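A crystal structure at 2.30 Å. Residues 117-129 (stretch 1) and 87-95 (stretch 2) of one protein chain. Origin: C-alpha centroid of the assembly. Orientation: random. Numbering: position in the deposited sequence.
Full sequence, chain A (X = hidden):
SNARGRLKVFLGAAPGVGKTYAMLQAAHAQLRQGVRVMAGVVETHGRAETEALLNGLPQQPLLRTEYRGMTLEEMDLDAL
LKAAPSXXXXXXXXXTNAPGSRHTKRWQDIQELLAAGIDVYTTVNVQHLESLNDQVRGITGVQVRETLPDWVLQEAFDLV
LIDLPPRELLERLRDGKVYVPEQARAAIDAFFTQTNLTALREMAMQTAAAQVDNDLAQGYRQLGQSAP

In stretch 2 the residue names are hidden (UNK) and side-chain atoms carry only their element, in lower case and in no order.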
# COMPACT_ATOMS: atom_id res chain seq x y z
N GLY A 117 -3.41 19.97 -2.17
CA GLY A 117 -4.84 19.84 -2.33
C GLY A 117 -5.27 18.62 -3.12
O GLY A 117 -6.41 18.50 -3.52
N ILE A 118 -4.33 17.71 -3.37
CA ILE A 118 -4.61 16.49 -4.11
C ILE A 118 -5.05 15.41 -3.10
O ILE A 118 -4.39 15.17 -2.09
CB ILE A 118 -3.35 16.04 -4.94
CG1 ILE A 118 -2.94 17.18 -5.92
CG2 ILE A 118 -3.57 14.67 -5.71
CD1 ILE A 118 -1.50 17.06 -6.46
N ASP A 119 -6.19 14.79 -3.38
CA ASP A 119 -6.64 13.63 -2.60
C ASP A 119 -5.75 12.43 -2.91
O ASP A 119 -5.26 12.27 -4.03
CB ASP A 119 -8.11 13.28 -2.93
CG ASP A 119 -9.08 14.39 -2.52
OD1 ASP A 119 -8.89 15.05 -1.47
OD2 ASP A 119 -10.06 14.59 -3.26
N VAL A 120 -5.56 11.59 -1.89
CA VAL A 120 -4.78 10.38 -2.03
C VAL A 120 -5.48 9.15 -1.47
O VAL A 120 -6.02 9.17 -0.36
CB VAL A 120 -3.36 10.51 -1.41
CG1 VAL A 120 -2.63 9.18 -1.55
CG2 VAL A 120 -2.53 11.66 -2.07
N TYR A 121 -5.48 8.07 -2.26
CA TYR A 121 -5.85 6.71 -1.78
C TYR A 121 -4.54 5.94 -1.66
O TYR A 121 -3.66 6.06 -2.51
CB TYR A 121 -6.76 5.97 -2.77
CG TYR A 121 -8.22 6.41 -2.87
CD1 TYR A 121 -8.70 7.51 -2.19
CD2 TYR A 121 -9.12 5.70 -3.69
CE1 TYR A 121 -10.04 7.92 -2.31
CE2 TYR A 121 -10.45 6.09 -3.81
CZ TYR A 121 -10.91 7.20 -3.10
OH TYR A 121 -12.24 7.56 -3.21
N THR A 122 -4.42 5.16 -0.58
CA THR A 122 -3.20 4.39 -0.33
C THR A 122 -3.52 3.07 0.33
O THR A 122 -4.61 2.87 0.84
CB THR A 122 -2.13 5.22 0.51
OG1 THR A 122 -0.84 4.59 0.41
CG2 THR A 122 -2.51 5.36 1.99
N THR A 123 -2.57 2.15 0.29
CA THR A 123 -2.69 0.84 0.94
C THR A 123 -1.54 0.65 1.92
O THR A 123 -0.44 1.16 1.70
CB THR A 123 -2.66 -0.26 -0.09
OG1 THR A 123 -1.38 -0.24 -0.71
CG2 THR A 123 -3.75 -0.02 -1.17
N VAL A 124 -1.79 -0.07 3.00
CA VAL A 124 -0.75 -0.45 3.90
C VAL A 124 -1.15 -1.73 4.64
O VAL A 124 -2.32 -1.91 4.99
CB VAL A 124 -0.45 0.67 4.90
CG1 VAL A 124 -1.57 0.79 6.00
CG2 VAL A 124 0.97 0.51 5.50
N ASN A 125 -0.15 -2.60 4.88
CA ASN A 125 -0.30 -3.74 5.81
C ASN A 125 0.02 -3.34 7.24
O ASN A 125 0.89 -2.53 7.48
CB ASN A 125 0.58 -4.91 5.39
CG ASN A 125 0.06 -5.59 4.18
OD1 ASN A 125 0.80 -5.88 3.23
ND2 ASN A 125 -1.23 -5.80 4.17
N VAL A 126 -0.70 -3.94 8.18
CA VAL A 126 -0.64 -3.50 9.58
C VAL A 126 0.75 -3.62 10.21
O VAL A 126 1.06 -2.86 11.12
CB VAL A 126 -1.67 -4.24 10.44
CG1 VAL A 126 -1.27 -5.68 10.67
CG2 VAL A 126 -1.85 -3.50 11.72
N GLN A 127 1.57 -4.56 9.71
CA GLN A 127 2.92 -4.84 10.24
C GLN A 127 3.89 -3.66 10.23
O GLN A 127 4.87 -3.63 11.00
CB GLN A 127 3.58 -5.98 9.45
CG GLN A 127 3.76 -5.66 7.98
CD GLN A 127 4.23 -6.82 7.15
OE1 GLN A 127 5.44 -7.05 7.09
NE2 GLN A 127 3.29 -7.56 6.46
N HIS A 128 3.63 -2.70 9.33
CA HIS A 128 4.50 -1.56 9.13
C HIS A 128 4.37 -0.49 10.17
O HIS A 128 5.26 0.32 10.34
CB HIS A 128 4.28 -0.97 7.73
CG HIS A 128 4.59 -1.94 6.64
ND1 HIS A 128 5.88 -2.28 6.28
CD2 HIS A 128 3.76 -2.68 5.87
CE1 HIS A 128 5.83 -3.16 5.30
NE2 HIS A 128 4.56 -3.43 5.03
N LEU A 129 3.29 -0.49 10.92
CA LEU A 129 3.13 0.50 11.98
C LEU A 129 4.25 0.40 13.03
O LEU A 129 4.49 -0.68 13.57
CB LEU A 129 1.77 0.35 12.65
CG LEU A 129 0.61 0.78 11.74
CD1 LEU A 129 -0.71 0.49 12.43
CD2 LEU A 129 0.75 2.27 11.37
N UNK A 87 -7.34 13.20 -7.57
CA UNK A 87 -7.10 12.00 -6.76
C UNK A 87 -5.90 11.25 -7.29
O UNK A 87 -5.84 10.95 -8.49
c UNK A 87 -8.29 11.06 -6.81
c UNK A 87 -9.55 8.94 -6.24
c UNK A 87 -7.93 9.90 -4.53
c UNK A 87 -8.25 9.71 -6.04
N UNK A 88 -4.93 10.97 -6.42
CA UNK A 88 -3.78 10.11 -6.80
C UNK A 88 -3.82 8.79 -6.03
O UNK A 88 -4.04 8.76 -4.81
c UNK A 88 -2.39 10.82 -6.65
c UNK A 88 -1.25 9.91 -7.08
c UNK A 88 -2.37 12.06 -7.51
N UNK A 89 -3.65 7.70 -6.77
CA UNK A 89 -3.56 6.36 -6.20
C UNK A 89 -2.11 5.97 -5.96
O UNK A 89 -1.27 6.02 -6.89
c UNK A 89 -5.60 5.74 -7.62
c UNK A 89 -6.16 4.57 -8.42
c UNK A 89 -4.23 5.33 -7.11
c UNK A 89 -6.51 6.17 -6.47
N UNK A 90 -1.83 5.62 -4.71
CA UNK A 90 -0.45 5.36 -4.23
C UNK A 90 -0.42 4.10 -3.35
O UNK A 90 -0.79 4.14 -2.17
c UNK A 90 1.56 6.27 -2.91
c UNK A 90 0.03 7.86 -4.26
c UNK A 90 0.10 6.56 -3.42
N UNK A 91 -0.01 2.96 -3.94
CA UNK A 91 0.22 1.73 -3.19
C UNK A 91 1.37 1.89 -2.20
O UNK A 91 2.30 2.65 -2.45
c UNK A 91 0.47 0.53 -4.13
o UNK A 91 -1.38 -0.69 -3.22
o UNK A 91 -1.08 -0.75 -5.41
c UNK A 91 -0.75 -0.36 -4.27
N UNK A 92 1.27 1.22 -1.07
CA UNK A 92 2.39 1.03 -0.16
C UNK A 92 2.88 2.27 0.60
O UNK A 92 3.96 2.80 0.33
o UNK A 92 5.20 -1.71 -2.09
c UNK A 92 3.98 -2.05 -1.95
c UNK A 92 3.01 -1.15 -1.19
o UNK A 92 3.48 -3.13 -2.40
c UNK A 92 3.52 0.27 -0.86
N UNK A 93 2.07 2.66 1.58
CA UNK A 93 2.23 3.88 2.37
C UNK A 93 3.55 3.92 3.18
O UNK A 93 4.11 5.01 3.40
c UNK A 93 1.01 3.98 3.32
c UNK A 93 0.92 6.53 3.74
c UNK A 93 0.87 5.10 4.35
c UNK A 93 -0.42 4.88 5.13
N UNK A 94 3.99 2.75 3.63
CA UNK A 94 5.28 2.54 4.34
C UNK A 94 6.56 2.42 3.48
O UNK A 94 7.64 2.32 4.02
c UNK A 94 5.18 1.32 5.27
N UNK A 95 6.44 2.44 2.17
CA UNK A 95 7.58 2.37 1.27
C UNK A 95 8.70 3.38 1.56
O UNK A 95 8.47 4.59 1.75
c UNK A 95 8.69 3.35 -1.99
c UNK A 95 7.07 2.55 -0.15
n UNK A 95 8.53 1.20 -1.71
c UNK A 95 9.37 1.40 -2.71
n UNK A 95 9.49 2.70 -2.89
c UNK A 95 8.10 2.42 -1.22

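Position 87 carries four side-chain carbons, forked at the second, with no heteroatom. One terminal carbon lies 3.4 Å from Y121 CD1 and 3.8 Å from the centroid of that ring, 27° off its normal, so it sits over the ring face as a CH-pi contact. A chain forking at its second carbon is leucine: L87. The same CD1 reaches D119 CB at 3.7 Å, and L87 CA makes a CA-H...O contact with D119 O at 3.3 Å.

Position 88 has three carbons, one bearing the other two, and one of the two outer carbons lies 3.4 Å from I118 CG2. The fork at CB identifies valine, V88, and CG2 is the atom in contact. Its backbone bonds in both directions: V88 N donates to D119 O (2.7 Å, 168°) and V88 O accepts from Y121 N (3.0 Å, 157°).

Position 89 again has four carbons forked at the second, one fork tip 3.7 Å from Y121 CB. This is leucine, L89, with CD2 the atom in contact; its CB points to the same sheet face as those of L87, D119 and Y121.

Position 90 repeats the three-carbon pattern, a CB carrying two carbons, one of them 4.0 Å from V120 CG1. It is valine, V90, and CG2 makes that contact. V90 N donates to Y121 O (2.9 Å, 154°), and V90 O accepts from T122 OG1 at 2.6 Å.

Position 91 shows two carbons, the second carrying two oxygens: a short carboxylate. One oxygen accepts a hydrogen bond from T123 OG1 at 2.6 Å. The residue is aspartate, D91, and that oxygen is OD1. Its CA-to-CB bond points away overall, but the end of the side chain comes nearer to stretch 1.

Position 92 has three carbons, the last bearing two oxygens, one methylene longer than 91. Its CA-to-CB bond points away, and the side chain stays about 4.5 Å or more from stretch 1. Glutamate, E92, fits. The backbone makes the bond: E92 N donates to T123 OG1 (3.0 Å, 167°).

Position 93 has four carbons forked at the second, its CB 3.5 Å from T122 OG1 and 3.9 Å from V124 CB. It is leucine, L93, and L93 N donates to T123 O (2.9 Å, 162°).

Position 94 has a single carbon, CB, 3.5 Å from H128 CB and 4.3 Å from V124 CG2. It is alanine, A94.

Position 95 has one carbon leading to a five-membered ring of three carbons and two nitrogens, and makes no contact with stretch 1. It is histidine, H95; H95 N bonds to E92 O at 3.1 Å, within a type I turn.

The contact begins as parallel strand pairing, the axes 22° apart, with side chains alternating between the face of L87, L89 and Y121 and that of V88, V90 and V120. Past the strand of stretch 2, T123 extends the connection: its OG1 donates to D91 and accepts from E92, and its carbonyl accepts from L93. L93 and A94 pack on V124, A94 CB also touches H128 CB, and 727 Å² is buried in all.

Stretch 2 (87-95) LVLVDELAH
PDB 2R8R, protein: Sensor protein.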